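Local coordinates for membrane-fusion protein (PDB 5XU0) that probably forms the channel-like membrane-fusion component of a MacAB-like efflux pump, working with a membrane transporter to carry substrates out of the cell, at residues S59-R64 against A127-K132; G194-F199 against K208-L213; T200-P205 against S257-V262. The protein carries 2 engineered substitutions. All blocks are in the same frame, centred on the assembly; numbering follows the deposited sequence.

The three contacts fall on opposite sides of the centre of an elongated subunit. Contact 1 joins the antiparallel helices of the long hairpin, while contacts 2 and 3 lie in the six-stranded barrel; the centres of contacts 1 and 2 are about 58 Å apart, those of contacts 1 and 3 about 61 Å. Contacts 2 and 3 are neighbours, with centres about 11 Å apart, because both use strand 196-201: it pairs with 207-216 on one flank and with 257-262 on the other. The ring of Phe199 ties them together, with CD2 3.4 Å from Val258 CG1. Contacts 1 and 3 both also touch a second subunit of the assembly.

Contact 1 (S59-R64 against A127-K132); sequences SRAVAR and AAQLSK
The carboxamide of Gln129 meets Ala61 through its oxygen, OE1 lying 4.4 Å from Ala61 CB, a loose van der Waals approach at the margin of the helix pair. The guanidinium of Arg64 takes no part across the pair: the carbonyl oxygen of Ala61 sits above one of its faces, displaced toward the rim, while NE forms a salt bridge with Asp121 of a second subunit. Arg60 does likewise with Asp125 of that subunit, so both arginines serve the assembly and leave the joint between the helices to apolar groups. Leu130 fills much of that joint. Its CG stands anti to the backbone N (chi1 174°), and from there CD1 reaches the backbone of Ser59, 3.9 Å from Ser59 N. Val62 adds CG2, 4.4 Å from Leu130 CB and equally far from Ala127 N. Branched aliphatic residues suit these inward positions; the small Ala61 faces the partner helix, and the axes of the two segments come within 8.7 Å. No hydrogen bond crosses. With the helices running at 161° to each other, this is the antiparallel alpha-helical hairpin of membrane-fusion proteins of the HlyD type.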
loop_
_atom_site.group_PDB
_atom_site.type_symbol
_atom_site.label_atom_id
_atom_site.label_comp_id
_atom_site.label_asym_id
_atom_site.label_seq_id
_atom_site.Cartn_x
_atom_site.Cartn_y
_atom_site.Cartn_z
ATOM N N SER B 59 -5.223 23.911 -25.623
ATOM C CA SER B 59 -5.736 24.935 -26.525
ATOM C C SER B 59 -4.818 25.111 -27.728
ATOM O O SER B 59 -5.292 25.277 -28.857
ATOM C CB SER B 59 -5.913 26.259 -25.781
ATOM O OG SER B 59 -4.845 26.486 -24.881
ATOM N N ARG B 60 -3.501 25.061 -27.508
ATOM C CA ARG B 60 -2.567 25.100 -28.628
ATOM C C ARG B 60 -2.696 23.863 -29.507
ATOM O O ARG B 60 -2.420 23.925 -30.710
ATOM C CB ARG B 60 -1.132 25.241 -28.120
ATOM C CG ARG B 60 -0.896 26.496 -27.303
ATOM C CD ARG B 60 0.577 26.854 -27.251
ATOM N NE ARG B 60 1.352 25.848 -26.538
ATOM C CZ ARG B 60 1.511 25.829 -25.219
ATOM N NH1 ARG B 60 0.940 26.764 -24.473
ATOM N NH2 ARG B 60 2.236 24.875 -24.647
ATOM N N ALA B 61 -3.108 22.732 -28.928
ATOM C CA ALA B 61 -3.387 21.555 -29.743
ATOM C C ALA B 61 -4.569 21.802 -30.672
ATOM O O ALA B 61 -4.533 21.421 -31.849
ATOM C CB ALA B 61 -3.642 20.339 -28.852
ATOM N N VAL B 62 -5.625 22.449 -30.167
ATOM C CA VAL B 62 -6.758 22.773 -31.033
ATOM C C VAL B 62 -6.357 23.817 -32.069
ATOM O O VAL B 62 -6.824 23.790 -33.216
ATOM C CB VAL B 62 -7.959 23.243 -30.196
ATOM C CG1 VAL B 62 -9.238 23.164 -31.019
ATOM C CG2 VAL B 62 -8.079 22.411 -28.930
ATOM N N ALA B 63 -5.492 24.752 -31.678
ATOM C CA ALA B 63 -5.005 25.773 -32.598
ATOM C C ALA B 63 -4.262 25.140 -33.768
ATOM O O ALA B 63 -4.621 25.331 -34.936
ATOM C CB ALA B 63 -4.098 26.740 -31.837
ATOM N N ARG B 64 -3.213 24.377 -33.459
ATOM C CA ARG B 64 -2.427 23.712 -34.489
ATOM C C ARG B 64 -3.276 22.755 -35.317
ATOM O O ARG B 64 -3.071 22.635 -36.530
ATOM C CB ARG B 64 -1.256 22.992 -33.820
ATOM C CG ARG B 64 -0.566 21.927 -34.640
ATOM C CD ARG B 64 0.653 21.393 -33.895
ATOM N NE ARG B 64 0.516 21.500 -32.442
ATOM C CZ ARG B 64 -0.152 20.635 -31.685
ATOM N NH1 ARG B 64 -0.754 19.592 -32.241
ATOM N NH2 ARG B 64 -0.222 20.815 -30.373
ATOM N N ALA B 127 -9.669 18.282 -28.804
ATOM C CA ALA B 127 -10.821 18.749 -28.040
ATOM C C ALA B 127 -10.985 17.948 -26.755
ATOM O O ALA B 127 -11.145 18.517 -25.666
ATOM C CB ALA B 127 -12.086 18.663 -28.895
ATOM N N ALA B 128 -10.943 16.617 -26.862
ATOM C CA ALA B 128 -11.070 15.774 -25.677
ATOM C C ALA B 128 -9.984 16.096 -24.657
ATOM O O ALA B 128 -10.260 16.235 -23.458
ATOM C CB ALA B 128 -11.020 14.299 -26.076
ATOM N N GLN B 129 -8.737 16.222 -25.119
ATOM C CA GLN B 129 -7.645 16.610 -24.232
ATOM C C GLN B 129 -7.936 17.949 -23.562
ATOM O O GLN B 129 -7.693 18.120 -22.357
ATOM C CB GLN B 129 -6.335 16.669 -25.023
ATOM C CG GLN B 129 -5.188 17.382 -24.319
ATOM C CD GLN B 129 -3.932 17.455 -25.172
ATOM O OE1 GLN B 129 -3.833 16.802 -26.214
ATOM N NE2 GLN B 129 -2.961 18.249 -24.729
ATOM N N LEU B 130 -8.484 18.899 -24.324
ATOM C CA LEU B 130 -8.802 20.210 -23.771
ATOM C C LEU B 130 -9.801 20.097 -22.629
ATOM O O LEU B 130 -9.563 20.616 -21.533
ATOM C CB LEU B 130 -9.342 21.131 -24.865
ATOM C CG LEU B 130 -9.841 22.484 -24.351
ATOM C CD1 LEU B 130 -8.672 23.390 -23.979
ATOM C CD2 LEU B 130 -10.752 23.157 -25.368
ATOM N N SER B 131 -10.929 19.421 -22.866
ATOM C CA SER B 131 -11.934 19.306 -21.813
ATOM C C SER B 131 -11.411 18.518 -20.618
ATOM O O SER B 131 -11.787 18.812 -19.474
ATOM C CB SER B 131 -13.210 18.669 -22.364
ATOM O OG SER B 131 -12.915 17.531 -23.153
ATOM N N LYS B 132 -10.550 17.522 -20.854
ATOM C CA LYS B 132 -9.867 16.862 -19.745
ATOM C C LYS B 132 -9.102 17.874 -18.904
ATOM O O LYS B 132 -9.130 17.821 -17.668
ATOM C CB LYS B 132 -8.921 15.782 -20.272
ATOM C CG LYS B 132 -8.445 14.799 -19.211
ATOM C CD LYS B 132 -6.987 14.417 -19.420
ATOM C CE LYS B 132 -6.637 13.133 -18.679
ATOM N NZ LYS B 132 -5.167 12.872 -18.656
#

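Contact 2 (G194-F199 against K208-L213); sequences GQEVSF and KWTGKL
Phe199 lays one face of its ring over the CB of Trp209, which stands 3.7 Å from the ring centroid in a CH-pi contact and is displaced toward the rim beside CZ and CE2. Chi1 of 63° sets CG between the backbone N and the carbonyl carbon, and the ring beyond it lies against strand 208-213. Phe199 and the five-membered ring of Trp209 are turned nearly parallel, 14° between planes, yet slid so far apart that they barely overlap; the contact is made through the methylene, and the edge of the indole meets Phe199 O instead. Farther along, Phe199 CE1 approaches Thr210 O at 3.5 Å and passes obliquely by the backbone of Gly211, where a residue without a side chain suits a strand crossed by an aromatic ring. Val258, Met260 (an engineered residue) and Val245 also pack on Phe199, placing it in the apolar interior with Val197 and Leu213.

The opposite face of the sheet carries polar groups. Glu196, extended beyond CG, crosses obliquely to Thr210, bringing OE1 3.0 Å from Thr210 OG1, a possible hydrogen bond between diagonal neighbours; Thr246 is a further, weak partner of this hydroxyl.

Backbone bonds hold the register. Phe199 and Trp209 exchange both theirs, as do Val197 and Gly211, although the bond from Gly211 N is weak. At the far end Leu213 N donates to Gln195 O at 3.1 Å and Gly194 N to Leu213 O at 2.8 Å. Gly194 has a positive phi (118°), a conformation that favours glycine. Side chains that alternate between a polar face (Glu196, Ser198, Thr210, Lys212) and an apolar one (Val197, Phe199, Trp209) suit an antiparallel hairpin in a barrel wall, here the six-stranded barrel of this membrane-fusion protein.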
loop_
_atom_site.group_PDB
_atom_site.type_symbol
_atom_site.label_atom_id
_atom_site.label_comp_id
_atom_site.label_asym_id
_atom_site.label_seq_id
_atom_site.Cartn_x
_atom_site.Cartn_y
_atom_site.Cartn_z
ATOM N N GLY B 194 -43.469 7.460 11.494
ATOM C CA GLY B 194 -44.484 8.497 11.468
ATOM C C GLY B 194 -44.978 8.934 12.832
ATOM O O GLY B 194 -45.511 10.046 12.957
ATOM N N GLN B 195 -44.812 8.104 13.863
ATOM C CA GLN B 195 -45.351 8.418 15.180
ATOM C C GLN B 195 -44.652 9.628 15.788
ATOM O O GLN B 195 -43.432 9.782 15.682
ATOM C CB GLN B 195 -45.210 7.212 16.108
ATOM C CG GLN B 195 -45.751 5.918 15.524
ATOM C CD GLN B 195 -45.771 4.784 16.528
ATOM O OE1 GLN B 195 -45.742 3.610 16.155
ATOM N NE2 GLN B 195 -45.826 5.128 17.810
ATOM N N GLU B 196 -45.434 10.486 16.437
ATOM C CA GLU B 196 -44.881 11.687 17.040
ATOM C C GLU B 196 -44.117 11.340 18.315
ATOM O O GLU B 196 -44.351 10.309 18.952
ATOM C CB GLU B 196 -45.980 12.705 17.342
ATOM C CG GLU B 196 -45.494 14.147 17.299
ATOM C CD GLU B 196 -46.319 15.078 18.168
ATOM O OE1 GLU B 196 -45.738 16.028 18.735
ATOM O OE2 GLU B 196 -47.546 14.868 18.281
ATOM N N VAL B 197 -43.192 12.223 18.683
ATOM C CA VAL B 197 -42.247 11.968 19.763
ATOM C C VAL B 197 -42.006 13.261 20.530
ATOM O O VAL B 197 -41.885 14.335 19.934
ATOM C CB VAL B 197 -40.914 11.405 19.218
ATOM C CG1 VAL B 197 -39.791 11.579 20.233
ATOM C CG2 VAL B 197 -41.062 9.943 18.819
ATOM N N SER B 198 -41.943 13.154 21.854
ATOM C CA SER B 198 -41.480 14.227 22.720
ATOM C C SER B 198 -40.174 13.806 23.382
ATOM O O SER B 198 -39.945 12.618 23.624
ATOM C CB SER B 198 -42.524 14.561 23.788
ATOM O OG SER B 198 -41.950 15.329 24.831
ATOM N N PHE B 199 -39.309 14.779 23.668
ATOM C CA PHE B 199 -38.056 14.450 24.338
ATOM C C PHE B 199 -37.503 15.672 25.060
ATOM O O PHE B 199 -37.837 16.815 24.737
ATOM C CB PHE B 199 -37.021 13.868 23.361
ATOM C CG PHE B 199 -36.581 14.816 22.274
ATOM C CD1 PHE B 199 -37.228 14.840 21.048
ATOM C CD2 PHE B 199 -35.496 15.658 22.467
ATOM C CE1 PHE B 199 -36.813 15.699 20.045
ATOM C CE2 PHE B 199 -35.079 16.520 21.468
ATOM C CZ PHE B 199 -35.737 16.538 20.254
ATOM N N LYS B 208 -38.478 21.583 26.582
ATOM C CA LYS B 208 -38.921 20.341 25.967
ATOM C C LYS B 208 -38.959 20.507 24.453
ATOM O O LYS B 208 -39.069 21.624 23.939
ATOM C CB LYS B 208 -40.302 19.932 26.503
ATOM C CG LYS B 208 -40.448 20.098 28.017
ATOM C CD LYS B 208 -41.900 20.163 28.459
ATOM C CE LYS B 208 -42.565 18.802 28.360
ATOM N NZ LYS B 208 -42.395 18.015 29.613
ATOM N N TRP B 209 -38.870 19.385 23.738
ATOM C CA TRP B 209 -38.880 19.383 22.280
ATOM C C TRP B 209 -39.854 18.339 21.754
ATOM O O TRP B 209 -40.355 17.485 22.491
ATOM C CB TRP B 209 -37.491 19.103 21.694
ATOM C CG TRP B 209 -36.490 20.179 21.927
ATOM C CD1 TRP B 209 -36.238 21.253 21.125
ATOM C CD2 TRP B 209 -35.586 20.278 23.030
ATOM N NE1 TRP B 209 -35.236 22.021 21.667
ATOM C CE2 TRP B 209 -34.819 21.443 22.837
ATOM C CE3 TRP B 209 -35.355 19.497 24.167
ATOM C CZ2 TRP B 209 -33.837 21.846 23.740
ATOM C CZ3 TRP B 209 -34.380 19.899 25.061
ATOM C CH2 TRP B 209 -33.634 21.063 24.841
ATOM N N THR B 210 -40.100 18.411 20.449
ATOM C CA THR B 210 -40.939 17.465 19.735
ATOM C C THR B 210 -40.190 16.965 18.505
ATOM O O THR B 210 -39.145 17.502 18.127
ATOM C CB THR B 210 -42.280 18.098 19.334
ATOM O OG1 THR B 210 -42.974 17.227 18.433
ATOM C CG2 THR B 210 -42.056 19.447 18.668
ATOM N N GLY B 211 -40.731 15.924 17.884
ATOM C CA GLY B 211 -40.098 15.327 16.721
ATOM C C GLY B 211 -40.939 14.186 16.193
ATOM O O GLY B 211 -41.981 13.839 16.758
ATOM N N LYS B 212 -40.465 13.595 15.093
ATOM C CA LYS B 212 -41.195 12.549 14.388
ATOM C C LYS B 212 -40.273 11.394 14.020
ATOM O O LYS B 212 -39.152 11.609 13.555
ATOM C CB LYS B 212 -41.851 13.080 13.100
ATOM C CG LYS B 212 -42.885 14.194 13.257
ATOM C CD LYS B 212 -43.284 14.724 11.874
ATOM C CE LYS B 212 -43.331 16.245 11.807
ATOM N NZ LYS B 212 -43.168 16.748 10.414
ATOM N N LEU B 213 -40.770 10.170 14.195
ATOM C CA LEU B 213 -40.044 8.965 13.798
ATOM C C LEU B 213 -39.957 8.905 12.276
ATOM O O LEU B 213 -40.977 8.755 11.597
ATOM C CB LEU B 213 -40.745 7.727 14.347
ATOM C CG LEU B 213 -40.054 6.858 15.397
ATOM C CD1 LEU B 213 -40.864 5.599 15.611
ATOM C CD2 LEU B 213 -38.640 6.497 14.980
#

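Contact 3 (T200-P205 against S257-V262); sequences TSKVYP and SVNMEV. Engineered in segment 257-262: Met260 (natural residue Ile).
The shortest polar bond between the segments runs from Thr200 N to Asn259 O, 3.0 Å long, with the donor in the carbonyl plane. Its return partner, Asn259 N to Thr200 O at 3.1 Å, is straighter (169° at the hydrogen) and likewise lies in the plane of its acceptor carbonyl. Together they make one antiparallel hydrogen-bonded pair, and Thr200 O also receives a CA-H...O contact from Val258, 3.5 Å from CA.

Side chains add little polar bonding. The methyl of Thr200 touches the partner strand, CG2 lying 3.8 Å from Asn259 O, while OG1 is anti to the backbone N (chi1 166°). Beta-branched threonine suits an extended strand, and Asn259 projects on the same partly solvated face. Lys202 CG comes within 4.5 Å of Asn259 ND2, an approach made by the aliphatic part of the lysine. Val258 belongs to the buried side: both its methyls lie 3.9 Å from Thr200 O, and beyond the two segments it packs against Val9. Ser201 OG comes 3.5 Å from Ser257 O, close without forming a hydrogen bond.

A type I turn from Ser201 to Tyr204 leads the chain away from strand 257-262. Here another copy of the protein adjoins the contact: Ser257 N is hydrogen-bonded to Glu185 of a second subunit, which also packs on Lys202, Val203 and Tyr204. Within these segments the pairing rests on two main-chain bonds, and it continues in the bond of Ser198 with Glu261. The two bonds lock Thr200 opposite Asn259, and being main-chain bonds they do not depend on side-chain identity.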
loop_
_atom_site.group_PDB
_atom_site.type_symbol
_atom_site.label_atom_id
_atom_site.label_comp_id
_atom_site.label_asym_id
_atom_site.label_seq_id
_atom_site.Cartn_x
_atom_site.Cartn_y
_atom_site.Cartn_z
ATOM N N THR B 200 -36.646 15.401 26.046
ATOM C CA THR B 200 -36.090 16.409 26.940
ATOM C C THR B 200 -34.616 16.110 27.176
ATOM O O THR B 200 -34.114 15.038 26.825
ATOM C CB THR B 200 -36.837 16.445 28.278
ATOM O OG1 THR B 200 -36.070 17.187 29.235
ATOM C CG2 THR B 200 -37.057 15.026 28.800
ATOM N N SER B 201 -33.920 17.064 27.795
ATOM C CA SER B 201 -32.489 16.936 28.044
ATOM C C SER B 201 -32.165 17.346 29.473
ATOM O O SER B 201 -32.558 18.432 29.920
ATOM C CB SER B 201 -31.673 17.780 27.064
ATOM O OG SER B 201 -30.302 17.765 27.428
ATOM N N LYS B 202 -31.397 16.500 30.163
ATOM C CA LYS B 202 -31.134 16.644 31.592
ATOM C C LYS B 202 -30.327 17.890 31.934
ATOM O O LYS B 202 -30.043 18.140 33.107
ATOM C CB LYS B 202 -30.418 15.390 32.109
ATOM C CG LYS B 202 -31.324 14.456 32.893
ATOM C CD LYS B 202 -30.578 13.201 33.324
ATOM C CE LYS B 202 -29.555 13.501 34.411
ATOM N NZ LYS B 202 -30.016 13.032 35.747
ATOM N N VAL B 203 -29.954 18.676 30.925
ATOM C CA VAL B 203 -29.292 19.950 31.150
ATOM C C VAL B 203 -30.260 21.128 31.058
ATOM O O VAL B 203 -30.102 22.102 31.802
ATOM C CB VAL B 203 -28.104 20.143 30.179
ATOM C CG1 VAL B 203 -28.543 19.900 28.750
ATOM C CG2 VAL B 203 -27.491 21.520 30.331
ATOM N N TYR B 204 -31.254 21.064 30.181
ATOM C CA TYR B 204 -32.303 22.070 30.153
ATOM C C TYR B 204 -33.584 21.390 30.620
ATOM O O TYR B 204 -34.414 20.992 29.792
ATOM C CB TYR B 204 -32.476 22.668 28.752
ATOM C CG TYR B 204 -31.297 23.474 28.224
ATOM C CD1 TYR B 204 -30.104 23.568 28.932
ATOM C CD2 TYR B 204 -31.383 24.138 27.005
ATOM C CE1 TYR B 204 -29.034 24.301 28.440
ATOM C CE2 TYR B 204 -30.319 24.876 26.508
ATOM C CZ TYR B 204 -29.147 24.954 27.229
ATOM O OH TYR B 204 -28.087 25.685 26.741
ATOM N N PRO B 205 -33.774 21.220 31.933
ATOM C CA PRO B 205 -34.894 20.397 32.412
ATOM C C PRO B 205 -36.249 21.069 32.291
ATOM O O PRO B 205 -37.267 20.365 32.293
ATOM C CB PRO B 205 -34.539 20.137 33.885
ATOM C CG PRO B 205 -33.143 20.715 34.084
ATOM C CD PRO B 205 -32.993 21.772 33.048
ATOM N N SER B 257 -27.275 14.146 25.284
ATOM C CA SER B 257 -28.048 12.971 25.655
ATOM C C SER B 257 -29.501 13.373 25.884
ATOM O O SER B 257 -29.789 14.452 26.407
ATOM C CB SER B 257 -27.469 12.313 26.902
ATOM O OG SER B 257 -27.684 10.911 26.866
ATOM N N VAL B 258 -30.418 12.497 25.488
ATOM C CA VAL B 258 -31.821 12.863 25.336
ATOM C C VAL B 258 -32.688 11.679 25.748
ATOM O O VAL B 258 -32.356 10.523 25.470
ATOM C CB VAL B 258 -32.101 13.316 23.884
ATOM C CG1 VAL B 258 -33.537 13.048 23.485
ATOM C CG2 VAL B 258 -31.765 14.793 23.719
ATOM N N ASN B 259 -33.798 11.972 26.426
ATOM C CA ASN B 259 -34.757 10.965 26.863
ATOM C C ASN B 259 -36.094 11.235 26.194
ATOM O O ASN B 259 -36.566 12.377 26.185
ATOM C CB ASN B 259 -34.899 10.975 28.383
ATOM C CG ASN B 259 -33.563 10.876 29.084
ATOM O OD1 ASN B 259 -32.973 9.796 29.170
ATOM N ND2 ASN B 259 -33.067 12.007 29.575
HETATM N N MSE B 260 -36.700 10.191 25.635
HETATM C CA MSE B 260 -37.827 10.375 24.724
HETATM C C MSE B 260 -39.043 9.513 25.033
HETATM O O MSE B 260 -38.917 8.411 25.557
HETATM C CB MSE B 260 -37.377 10.095 23.293
HETATM C CG MSE B 260 -35.892 10.286 23.059
HETATM SE SE MSE B 260 -35.537 10.710 21.211
HETATM C CE MSE B 260 -36.375 9.140 20.417
ATOM N N GLU B 261 -40.220 10.023 24.677
ATOM C CA GLU B 261 -41.479 9.299 24.795
ATOM C C GLU B 261 -42.154 9.287 23.431
ATOM O O GLU B 261 -42.419 10.351 22.862
ATOM C CB GLU B 261 -42.387 9.948 25.841
ATOM C CG GLU B 261 -43.560 9.086 26.263
ATOM C CD GLU B 261 -44.408 9.750 27.325
ATOM O OE1 GLU B 261 -43.915 10.700 27.970
ATOM O OE2 GLU B 261 -45.567 9.324 27.513
ATOM N N VAL B 262 -42.421 8.095 22.903
ATOM C CA VAL B 262 -43.100 7.946 21.621
ATOM C C VAL B 262 -44.585 7.760 21.885
ATOM O O VAL B 262 -44.995 6.789 22.531
ATOM C CB VAL B 262 -42.547 6.772 20.804
ATOM C CG1 VAL B 262 -43.230 6.748 19.444
ATOM C CG2 VAL B 262 -41.045 6.888 20.666
#